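Local coordinates for hypothetical protein (Thermococcus kodakarensis, PDB 2PBZ) that binds ATP and probably acts as a magnesium- or manganese-dependent ligase of purine biosynthesis, forming a carbon-nitrogen bond on the route to IMP, at residues 27-33 / 45-51; 53-57 / 72-76; 178-182 / 300-306; 183-189 / 278-284. All coordinates share one frame. Residues are numbered along the deposited sequence.

Contact 1 (27-33 / 45-51)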
# COMPACT_ATOMS: atom_id res chain seq x y z
N THR A 27 -10.31 3.29 -27.23
CA THR A 27 -11.17 3.34 -26.04
C THR A 27 -12.55 3.98 -26.19
O THR A 27 -12.69 5.03 -26.81
CB THR A 27 -10.39 4.07 -24.91
OG1 THR A 27 -9.38 3.20 -24.40
CG2 THR A 27 -11.31 4.50 -23.80
N ARG A 28 -13.55 3.33 -25.60
CA ARG A 28 -14.93 3.83 -25.58
C ARG A 28 -15.56 3.61 -24.21
O ARG A 28 -15.66 2.49 -23.73
CB ARG A 28 -15.80 3.15 -26.61
CG ARG A 28 -17.29 3.44 -26.41
CD ARG A 28 -18.14 2.72 -27.42
NE ARG A 28 -17.82 3.12 -28.78
CZ ARG A 28 -18.03 2.36 -29.85
NH1 ARG A 28 -18.56 1.16 -29.70
NH2 ARG A 28 -17.70 2.80 -31.06
N LEU A 29 -16.03 4.70 -23.60
CA LEU A 29 -16.64 4.62 -22.29
C LEU A 29 -18.08 5.09 -22.29
O LEU A 29 -18.39 6.14 -22.83
CB LEU A 29 -15.84 5.48 -21.31
CG LEU A 29 -16.31 5.47 -19.85
CD1 LEU A 29 -16.02 4.11 -19.25
CD2 LEU A 29 -15.62 6.57 -19.07
N TYR A 30 -18.97 4.29 -21.70
CA TYR A 30 -20.38 4.64 -21.58
C TYR A 30 -20.50 5.23 -20.18
O TYR A 30 -20.23 4.55 -19.20
CB TYR A 30 -21.26 3.40 -21.66
CG TYR A 30 -21.42 2.80 -23.03
CD1 TYR A 30 -20.32 2.32 -23.72
CD2 TYR A 30 -22.67 2.67 -23.60
CE1 TYR A 30 -20.47 1.71 -24.97
CE2 TYR A 30 -22.84 2.07 -24.85
CZ TYR A 30 -21.74 1.58 -25.53
OH TYR A 30 -21.90 0.94 -26.72
N VAL A 31 -20.92 6.49 -20.08
CA VAL A 31 -21.03 7.16 -18.80
C VAL A 31 -22.31 7.99 -18.71
O VAL A 31 -22.87 8.39 -19.72
CB VAL A 31 -19.81 8.10 -18.59
CG1 VAL A 31 -19.88 9.25 -19.58
CG2 VAL A 31 -19.76 8.63 -17.17
N SER A 32 -22.76 8.25 -17.49
CA SER A 32 -23.97 9.04 -17.29
C SER A 32 -23.63 10.53 -17.25
O SER A 32 -22.47 10.92 -17.07
CB SER A 32 -24.68 8.64 -16.00
OG SER A 32 -23.89 8.92 -14.86
N PRO A 33 -24.64 11.38 -17.43
CA PRO A 33 -24.38 12.82 -17.41
C PRO A 33 -23.75 13.32 -16.11
O PRO A 33 -22.83 14.14 -16.14
CB PRO A 33 -25.76 13.43 -17.68
CG PRO A 33 -26.69 12.39 -17.13
CD PRO A 33 -26.07 11.11 -17.61
N VAL A 45 -9.75 8.14 -22.58
CA VAL A 45 -11.00 7.83 -23.27
C VAL A 45 -11.07 8.48 -24.65
O VAL A 45 -10.91 9.70 -24.79
CB VAL A 45 -12.23 8.30 -22.46
CG1 VAL A 45 -13.50 7.76 -23.09
CG2 VAL A 45 -12.10 7.87 -21.03
N ASP A 46 -11.31 7.67 -25.67
CA ASP A 46 -11.41 8.17 -27.03
C ASP A 46 -12.87 8.49 -27.35
O ASP A 46 -13.22 9.65 -27.60
CB ASP A 46 -10.83 7.16 -28.02
CG ASP A 46 -9.38 6.79 -27.69
OD1 ASP A 46 -8.65 7.64 -27.14
OD2 ASP A 46 -8.96 5.65 -27.99
N ASP A 47 -13.73 7.49 -27.34
CA ASP A 47 -15.15 7.72 -27.62
C ASP A 47 -15.92 7.69 -26.31
O ASP A 47 -15.91 6.70 -25.62
CB ASP A 47 -15.68 6.65 -28.58
CG ASP A 47 -17.16 6.82 -28.90
OD1 ASP A 47 -17.69 7.94 -28.70
OD2 ASP A 47 -17.80 5.85 -29.37
N LEU A 48 -16.59 8.79 -25.98
CA LEU A 48 -17.36 8.87 -24.74
C LEU A 48 -18.86 8.92 -25.00
O LEU A 48 -19.39 9.94 -25.41
CB LEU A 48 -16.94 10.10 -23.93
CG LEU A 48 -17.53 10.24 -22.53
CD1 LEU A 48 -17.03 9.11 -21.62
CD2 LEU A 48 -17.14 11.60 -21.98
N VAL A 49 -19.53 7.80 -24.75
CA VAL A 49 -20.96 7.68 -24.96
C VAL A 49 -21.76 8.00 -23.71
O VAL A 49 -21.91 7.17 -22.82
CB VAL A 49 -21.31 6.23 -25.39
CG1 VAL A 49 -22.76 6.14 -25.78
CG2 VAL A 49 -20.41 5.81 -26.53
N VAL A 50 -22.30 9.22 -23.64
CA VAL A 50 -23.09 9.62 -22.48
C VAL A 50 -24.50 9.05 -22.59
O VAL A 50 -25.05 9.02 -23.68
CB VAL A 50 -23.22 11.14 -22.39
CG1 VAL A 50 -23.89 11.52 -21.09
CG2 VAL A 50 -21.86 11.78 -22.52
N ALA A 51 -25.07 8.61 -21.47
CA ALA A 51 -26.41 8.05 -21.46
C ALA A 51 -27.04 7.98 -20.07
O ALA A 51 -26.36 7.78 -19.08
CB ALA A 51 -26.38 6.66 -22.08

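Contact 2 (53-57 / 72-76)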
# COMPACT_ATOMS: atom_id res chain seq x y z
N GLU A 53 -29.19 5.65 -19.09
CA GLU A 53 -29.12 4.22 -18.77
C GLU A 53 -27.99 3.60 -19.59
O GLU A 53 -27.68 4.07 -20.68
CB GLU A 53 -30.45 3.53 -19.15
CG GLU A 53 -31.66 3.95 -18.33
CD GLU A 53 -31.61 3.44 -16.89
OE1 GLU A 53 -31.51 2.20 -16.69
OE2 GLU A 53 -31.68 4.29 -15.95
N MSE A 54 -27.39 2.52 -19.06
CA MSE A 54 -26.29 1.82 -19.72
C MSE A 54 -26.78 0.64 -20.57
O MSE A 54 -25.98 -0.08 -21.16
CB MSE A 54 -25.30 1.28 -18.69
CG MSE A 54 -24.91 2.25 -17.60
SE MSE A 54 -23.88 3.77 -18.23
CE MSE A 54 -22.23 2.88 -18.68
N THR A 55 -28.09 0.47 -20.61
CA THR A 55 -28.69 -0.63 -21.34
C THR A 55 -28.37 -0.67 -22.84
O THR A 55 -28.88 -1.51 -23.56
CB THR A 55 -30.21 -0.61 -21.15
OG1 THR A 55 -30.75 0.59 -21.72
CG2 THR A 55 -30.56 -0.62 -19.66
N SER A 56 -27.52 0.23 -23.31
CA SER A 56 -27.16 0.27 -24.72
C SER A 56 -26.13 -0.81 -25.07
O SER A 56 -25.25 -0.58 -25.89
CB SER A 56 -26.60 1.64 -25.08
OG SER A 56 -27.21 2.64 -24.29
N ILE A 57 -26.26 -1.98 -24.45
CA ILE A 57 -25.35 -3.12 -24.69
C ILE A 57 -25.50 -3.81 -26.06
O ILE A 57 -25.59 -5.04 -26.16
CB ILE A 57 -25.51 -4.21 -23.62
CG1 ILE A 57 -26.99 -4.60 -23.46
CG2 ILE A 57 -24.89 -3.71 -22.31
CD1 ILE A 57 -27.20 -5.79 -22.54
N ALA A 72 -25.75 -4.89 -11.85
CA ALA A 72 -26.49 -3.88 -11.13
C ALA A 72 -27.03 -2.83 -12.12
O ALA A 72 -27.99 -2.12 -11.82
CB ALA A 72 -25.59 -3.22 -10.08
N TYR A 73 -26.41 -2.76 -13.30
CA TYR A 73 -26.82 -1.81 -14.34
C TYR A 73 -27.63 -2.54 -15.41
O TYR A 73 -28.41 -1.93 -16.14
CB TYR A 73 -25.61 -1.18 -15.03
CG TYR A 73 -25.01 0.03 -14.35
CD1 TYR A 73 -23.69 0.04 -13.94
CD2 TYR A 73 -25.76 1.20 -14.17
CE1 TYR A 73 -23.11 1.17 -13.36
CE2 TYR A 73 -25.19 2.35 -13.59
CZ TYR A 73 -23.86 2.33 -13.19
OH TYR A 73 -23.27 3.45 -12.64
N LEU A 74 -27.41 -3.84 -15.51
CA LEU A 74 -28.10 -4.65 -16.50
C LEU A 74 -28.36 -6.02 -15.87
O LEU A 74 -27.48 -6.58 -15.20
CB LEU A 74 -27.20 -4.83 -17.73
CG LEU A 74 -26.29 -3.66 -18.10
CD1 LEU A 74 -25.13 -4.16 -18.95
CD2 LEU A 74 -27.09 -2.57 -18.80
N GLY A 75 -29.55 -6.57 -16.07
CA GLY A 75 -29.81 -7.87 -15.48
C GLY A 75 -28.87 -8.93 -16.02
O GLY A 75 -28.13 -8.70 -16.99
N ILE A 76 -28.90 -10.11 -15.40
CA ILE A 76 -28.08 -11.23 -15.83
C ILE A 76 -28.60 -11.78 -17.16
O ILE A 76 -27.82 -12.25 -18.01
CB ILE A 76 -28.11 -12.34 -14.78
CG1 ILE A 76 -27.87 -11.73 -13.39
CG2 ILE A 76 -27.07 -13.39 -15.09
CD1 ILE A 76 -27.84 -12.74 -12.25

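Contact 3 (178-182 / 300-306)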
# COMPACT_ATOMS: atom_id res chain seq x y z
N SER A 178 -5.33 -17.64 -18.57
CA SER A 178 -5.27 -17.22 -19.95
C SER A 178 -5.27 -18.37 -20.93
O SER A 178 -4.45 -19.27 -20.82
CB SER A 178 -4.04 -16.37 -20.20
OG SER A 178 -2.89 -17.17 -20.22
N PRO A 179 -6.22 -18.37 -21.88
CA PRO A 179 -6.27 -19.45 -22.87
C PRO A 179 -5.11 -19.28 -23.83
O PRO A 179 -4.42 -20.23 -24.16
CB PRO A 179 -7.62 -19.24 -23.54
CG PRO A 179 -8.45 -18.70 -22.43
CD PRO A 179 -7.53 -17.69 -21.79
N ILE A 180 -4.87 -18.05 -24.25
CA ILE A 180 -3.77 -17.78 -25.17
C ILE A 180 -2.44 -18.33 -24.68
O ILE A 180 -1.59 -18.68 -25.50
CB ILE A 180 -3.58 -16.29 -25.40
CG1 ILE A 180 -4.89 -15.67 -25.86
CG2 ILE A 180 -2.51 -16.07 -26.45
CD1 ILE A 180 -5.47 -16.32 -27.10
N LEU A 181 -2.26 -18.40 -23.36
CA LEU A 181 -1.01 -18.90 -22.77
C LEU A 181 -1.24 -20.21 -22.02
O LEU A 181 -0.30 -20.88 -21.61
CB LEU A 181 -0.41 -17.85 -21.83
CG LEU A 181 -0.17 -16.45 -22.42
CD1 LEU A 181 0.40 -15.53 -21.37
CD2 LEU A 181 0.78 -16.56 -23.59
N GLU A 182 -2.50 -20.56 -21.84
CA GLU A 182 -2.87 -21.79 -21.16
C GLU A 182 -2.22 -21.90 -19.79
O GLU A 182 -1.63 -22.93 -19.45
CB GLU A 182 -2.48 -23.01 -22.01
CG GLU A 182 -3.13 -23.04 -23.39
CD GLU A 182 -3.01 -24.41 -24.07
OE1 GLU A 182 -3.66 -25.38 -23.59
OE2 GLU A 182 -2.27 -24.51 -25.08
N LEU A 300 -2.84 -10.30 -27.76
CA LEU A 300 -2.17 -11.55 -28.09
C LEU A 300 -3.07 -12.38 -28.98
O LEU A 300 -2.61 -13.01 -29.92
CB LEU A 300 -1.84 -12.34 -26.83
CG LEU A 300 -0.66 -11.82 -26.03
CD1 LEU A 300 -0.42 -12.75 -24.85
CD2 LEU A 300 0.58 -11.76 -26.92
N ALA A 301 -4.36 -12.40 -28.66
CA ALA A 301 -5.31 -13.15 -29.46
C ALA A 301 -5.39 -12.58 -30.88
O ALA A 301 -5.43 -13.33 -31.86
CB ALA A 301 -6.68 -13.13 -28.79
N GLU A 302 -5.40 -11.26 -30.99
CA GLU A 302 -5.46 -10.59 -32.29
C GLU A 302 -4.32 -11.05 -33.19
O GLU A 302 -4.54 -11.50 -34.32
CB GLU A 302 -5.33 -9.09 -32.11
CG GLU A 302 -6.42 -8.47 -31.30
CD GLU A 302 -7.72 -8.42 -32.07
OE1 GLU A 302 -8.16 -9.49 -32.57
OE2 GLU A 302 -8.30 -7.31 -32.16
N GLU A 303 -3.11 -10.91 -32.68
CA GLU A 303 -1.93 -11.24 -33.42
C GLU A 303 -1.83 -12.72 -33.77
O GLU A 303 -0.93 -13.11 -34.52
CB GLU A 303 -0.69 -10.81 -32.63
CG GLU A 303 -0.80 -9.40 -32.10
CD GLU A 303 0.31 -9.04 -31.14
OE1 GLU A 303 0.52 -9.80 -30.16
OE2 GLU A 303 0.97 -7.99 -31.35
N GLU A 304 -2.74 -13.53 -33.26
CA GLU A 304 -2.69 -14.97 -33.54
C GLU A 304 -4.01 -15.53 -34.07
O GLU A 304 -4.24 -16.75 -34.09
CB GLU A 304 -2.25 -15.71 -32.28
CG GLU A 304 -0.88 -15.26 -31.79
CD GLU A 304 -0.68 -15.47 -30.30
OE1 GLU A 304 -0.84 -16.62 -29.82
OE2 GLU A 304 -0.37 -14.46 -29.61
N ASP A 305 -4.88 -14.63 -34.51
CA ASP A 305 -6.17 -15.03 -35.05
C ASP A 305 -6.97 -15.87 -34.06
O ASP A 305 -7.99 -16.46 -34.43
CB ASP A 305 -5.96 -15.81 -36.36
CG ASP A 305 -7.19 -15.81 -37.26
OD1 ASP A 305 -7.19 -16.52 -38.28
OD2 ASP A 305 -8.16 -15.08 -36.94
N ARG A 306 -6.52 -15.94 -32.81
CA ARG A 306 -7.26 -16.68 -31.80
C ARG A 306 -8.49 -15.79 -31.64
O ARG A 306 -9.39 -15.81 -32.47
CB ARG A 306 -6.49 -16.74 -30.48
CG ARG A 306 -6.17 -18.14 -29.99
CD ARG A 306 -4.90 -18.71 -30.64
NE ARG A 306 -3.81 -18.89 -29.69
CZ ARG A 306 -3.87 -19.64 -28.58
NH1 ARG A 306 -4.99 -20.29 -28.27
NH2 ARG A 306 -2.81 -19.73 -27.79

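Contact 4 (183-189 / 278-284)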
# COMPACT_ATOMS: atom_id res chain seq x y z
N ARG A 183 -2.32 -20.83 -19.01
CA ARG A 183 -1.76 -20.83 -17.66
C ARG A 183 -2.57 -19.97 -16.72
O ARG A 183 -3.27 -19.06 -17.14
CB ARG A 183 -0.31 -20.35 -17.67
CG ARG A 183 -0.14 -18.86 -17.90
CD ARG A 183 1.31 -18.43 -17.86
NE ARG A 183 1.45 -17.03 -18.26
CZ ARG A 183 2.60 -16.41 -18.48
NH1 ARG A 183 3.75 -17.06 -18.36
NH2 ARG A 183 2.61 -15.13 -18.84
N LEU A 184 -2.48 -20.29 -15.44
CA LEU A 184 -3.16 -19.57 -14.38
C LEU A 184 -2.16 -18.62 -13.76
O LEU A 184 -1.09 -19.04 -13.32
CB LEU A 184 -3.66 -20.54 -13.31
CG LEU A 184 -4.19 -19.86 -12.04
CD1 LEU A 184 -5.37 -18.98 -12.42
CD2 LEU A 184 -4.58 -20.89 -11.00
N GLU A 185 -2.51 -17.33 -13.71
CA GLU A 185 -1.63 -16.32 -13.14
C GLU A 185 -2.20 -15.74 -11.85
O GLU A 185 -3.33 -15.28 -11.82
CB GLU A 185 -1.41 -15.19 -14.16
CG GLU A 185 -0.44 -15.51 -15.30
CD GLU A 185 -0.59 -14.55 -16.47
OE1 GLU A 185 -1.00 -13.41 -16.24
OE2 GLU A 185 -0.30 -14.93 -17.63
N LEU A 186 -1.40 -15.79 -10.78
CA LEU A 186 -1.77 -15.25 -9.47
C LEU A 186 -1.15 -13.85 -9.54
O LEU A 186 0.06 -13.70 -9.39
CB LEU A 186 -1.13 -16.10 -8.35
CG LEU A 186 -1.29 -15.87 -6.84
CD1 LEU A 186 -2.19 -14.70 -6.56
CD2 LEU A 186 -1.83 -17.14 -6.19
N LEU A 187 -1.98 -12.84 -9.77
CA LEU A 187 -1.50 -11.49 -9.95
C LEU A 187 -1.60 -10.47 -8.83
O LEU A 187 -1.17 -9.34 -8.99
CB LEU A 187 -2.13 -10.91 -11.23
CG LEU A 187 -1.75 -11.73 -12.46
CD1 LEU A 187 -2.48 -11.22 -13.66
CD2 LEU A 187 -0.26 -11.66 -12.71
N GLY A 188 -2.14 -10.85 -7.70
CA GLY A 188 -2.21 -9.89 -6.62
C GLY A 188 -3.07 -10.31 -5.46
O GLY A 188 -3.85 -11.26 -5.56
N VAL A 189 -2.90 -9.62 -4.35
CA VAL A 189 -3.69 -9.87 -3.17
C VAL A 189 -4.08 -8.51 -2.63
O VAL A 189 -3.25 -7.66 -2.33
CB VAL A 189 -2.93 -10.65 -2.07
CG1 VAL A 189 -3.88 -10.93 -0.92
CG2 VAL A 189 -2.36 -11.94 -2.64
N TRP A 278 2.27 -6.08 -7.85
CA TRP A 278 3.38 -6.42 -8.74
C TRP A 278 3.05 -7.88 -9.11
O TRP A 278 2.01 -8.09 -9.74
CB TRP A 278 4.76 -6.24 -8.07
CG TRP A 278 5.01 -6.94 -6.78
CD1 TRP A 278 4.49 -6.62 -5.56
CD2 TRP A 278 5.84 -8.10 -6.57
NE1 TRP A 278 4.95 -7.49 -4.60
CE2 TRP A 278 5.78 -8.41 -5.19
CE3 TRP A 278 6.63 -8.90 -7.41
CZ2 TRP A 278 6.48 -9.49 -4.64
CZ3 TRP A 278 7.32 -9.98 -6.86
CH2 TRP A 278 7.24 -10.26 -5.48
N TYR A 279 3.84 -8.87 -8.75
CA TYR A 279 3.46 -10.26 -9.11
C TYR A 279 3.44 -10.53 -10.61
O TYR A 279 4.11 -11.44 -11.08
CB TYR A 279 2.09 -10.61 -8.53
CG TYR A 279 2.10 -10.94 -7.06
CD1 TYR A 279 3.16 -10.54 -6.25
CD2 TYR A 279 1.03 -11.58 -6.47
CE1 TYR A 279 3.14 -10.78 -4.88
CE2 TYR A 279 1.00 -11.83 -5.10
CZ TYR A 279 2.06 -11.42 -4.31
OH TYR A 279 2.02 -11.63 -2.95
N SER A 280 2.66 -9.76 -11.37
CA SER A 280 2.62 -9.93 -12.81
C SER A 280 4.05 -9.91 -13.36
O SER A 280 4.34 -10.45 -14.43
CB SER A 280 1.80 -8.81 -13.42
OG SER A 280 2.02 -7.61 -12.72
N GLU A 281 4.95 -9.26 -12.62
CA GLU A 281 6.36 -9.16 -12.99
C GLU A 281 7.01 -10.54 -12.95
O GLU A 281 8.12 -10.73 -13.44
CB GLU A 281 7.08 -8.21 -12.03
CG GLU A 281 6.58 -6.79 -12.13
CD GLU A 281 7.16 -5.85 -11.08
OE1 GLU A 281 6.70 -4.70 -11.03
OE2 GLU A 281 8.06 -6.25 -10.32
N LEU A 282 6.32 -11.51 -12.37
CA LEU A 282 6.83 -12.86 -12.29
C LEU A 282 6.59 -13.56 -13.63
O LEU A 282 7.35 -14.45 -14.01
CB LEU A 282 6.12 -13.61 -11.16
CG LEU A 282 6.25 -12.98 -9.76
CD1 LEU A 282 5.24 -13.59 -8.81
CD2 LEU A 282 7.66 -13.16 -9.26
N TYR A 283 5.54 -13.15 -14.34
CA TYR A 283 5.24 -13.75 -15.63
C TYR A 283 5.73 -12.84 -16.73
O TYR A 283 5.99 -13.30 -17.85
CB TYR A 283 3.74 -13.96 -15.78
CG TYR A 283 3.13 -14.69 -14.62
CD1 TYR A 283 2.70 -13.99 -13.50
CD2 TYR A 283 3.02 -16.07 -14.62
CE1 TYR A 283 2.17 -14.66 -12.40
CE2 TYR A 283 2.50 -16.75 -13.53
CZ TYR A 283 2.08 -16.03 -12.42
OH TYR A 283 1.56 -16.68 -11.33
N TRP A 284 5.83 -11.56 -16.41
CA TRP A 284 6.29 -10.56 -17.37
C TRP A 284 7.45 -9.75 -16.84
O TRP A 284 7.69 -9.70 -15.64
CB TRP A 284 5.15 -9.64 -17.75
CG TRP A 284 4.37 -10.24 -18.85
CD1 TRP A 284 4.71 -10.28 -20.18
CD2 TRP A 284 3.14 -10.97 -18.74
NE1 TRP A 284 3.77 -10.99 -20.90
CE2 TRP A 284 2.80 -11.42 -20.04
CE3 TRP A 284 2.30 -11.28 -17.67
CZ2 TRP A 284 1.66 -12.16 -20.29
CZ3 TRP A 284 1.18 -12.02 -17.91
CH2 TRP A 284 0.86 -12.45 -19.22
O HOH W 1 1.11 -19.38 -11.38

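Contact 1 (27-33 / 45-51)
Neighbouring parallel strands hold each other by a ladder of backbone hydrogen bonds, donated alternately by the two strands, and residues 27-31 and 47-50 follow the rule. D47 N donates to T27 O (2.7 Å), L29 N to D47 O (2.8 Å), V49 N to L29 O (2.8 Å), V31 N to V49 O (3.0 Å) and A51 N to V31 O (2.8 Å), so R28 lies beside D47 and Y30 beside V49. The axes of the two strand segments approach to 4.6 Å, 16° from parallel. With helix 36-40 between them, the strands make the beta-alpha-beta unit of a Rossmann-like domain, strand 27-31 being central in a three-stranded parallel sheet beside strand 5-8. Charge sits on the R28 face, where NE of R28 meets OD2 of D47 at 2.8 Å in a salt bridge; R28 also pairs with D61. T27 N donates to D46 OD2 (2.8 Å). Apolar contacts occupy both faces: V49 lies over the Y30 ring in a CH-pi contact, while on the opposite face V31 CG1 touches L48 CD1 at 3.5 Å, beneath helix 36-40.

Contact 2 (53-57 / 72-76)
Where a loop faces the junction of two helices, the backbones can stay apart and leave the joining to side chains. Residues 53-57 form such a loop beyond strand 47-50, and opposite them L74 is where the chain leaves helical geometry after helix 70-73, before G75 takes the N-cap position of helix 76-80. CA of M54 is 6.5 Å from CA of Y73, and CA of T55 is 6.3 Å from CA of L74, so side chains fill the space between. L74 fits into the bend of the loop: its CD2 lies 3.6 Å from both M54 O and T55 CA, while its CD1 reaches CG2 of I57 at 3.4 Å. Selenomethionine M54 packs its CG over one face of the Y73 ring, 4.0 Å from the centroid in a CH-pi contact, and its SE lies 5.2 Å from that centroid in a Met-aromatic contact. I8 of strand 5-8 touches both M54 and Y73, placing the cluster beside the parallel sheet. Dispersion and exclusion of water, rather than directed polar bonds between the segments, therefore join this loop to the helix junction.

Contact 3 (178-182 / 300-306)
A single bulky side chain set between two surfaces can dominate a small interface, and I180 contributes more here than any other residue. It projects from the turn between strands 170-178 and 183-194 into a hollow formed by L300 and A301 of helix 290-302 and the chain that follows. CG2 of I180 rests 3.8 Å from CB of L300, and its CD1 lies 3.8 Å from CB of A301, whose small methyl leaves room for it. R306 closes another wall: its CG comes within 3.5 Å of CD1 of I180, and its guanidinium presents one face to CA of I180. A type I beta turn from E302 to D305 redirects the chain and brings R306 back toward I180. NH1 of R306 forms a salt bridge with E309. Beside I180, CD2 of L181 meets CD1 of L300 at 4.2 Å, and L181 touches W284. The arrangement is one of a helix packing against the turn of a beta hairpin, joining the antiparallel sheet of the ATP-grasp-like region to its C-terminal helix far from the nucleotide.

Contact 4 (183-189 / 278-284)
Burial of a short helical turn against a beta strand begins with its apolar side chains, as residues 278-284 illustrate on strand 183-194 of the antiparallel sheet in an ATP-grasp-like fold. At the centre L187 lies against the turn, its CD2 3.4 Å from S280 CA and 3.8 Å from Y283 CD1. Farther along the strand Y279 is wedged against the backbone: its CD2 sits 3.5 Å from G188 N, and its CE2 meets CG2 of V189 at 4.2 Å. The backbone angles of G188 would jam a CB against the preceding carbonyl, which calls for glycine. V189 lies about 6 Å, side chain to side chain, from the ATP-binding residue Y172, but its side chain stays about 13 Å from the bound ATP, so this end merely adjoins a pocket residue.

Outward from L187, Y283 lays its ring on E185, with CG of E185 3.5 Å from the centroid of the Y283 ring in a CH-pi contact. R183 then joins two partners, its NE bonding E185 OE2 at 2.8 Å in a salt bridge and its CZ lying 4.8 Å from the centroid of the six-membered ring of W284, over the face, a cation-pi pair. E185 is also bridged to R293 of helix 290-302, and a second subunit packs on R183 and Y283. The Y283 hydroxyl completes the edge: L186 N donates to OH of Y283 at 3.1 Å, and a water bound 2.7 Å from that OH donates to L184 O at 3.0 Å.

Read from the N terminus, the chain first closes a short loop at contact 1, where strand 47-50 returns beside strand 27-31. Contact 2 follows in series, bringing the junction after helix 70-73 back to residues 53-57, and the two touch where M54 packs on Y30. Both belong to the Rossmann-like region. Much longer loops follow in the ATP-grasp-like region: contact 3 spans from the hairpin turn at 178-182 to residues 300-306, and contact 4, which seats the 278-284 turn on strand 183-194, falls wholly within that span. These two meet through S178 and R183, neighbours across the hairpin, and through L181 against W284. Neither touches the first pair, contacts 2 and 4 lying on opposite sides of the chain's centre.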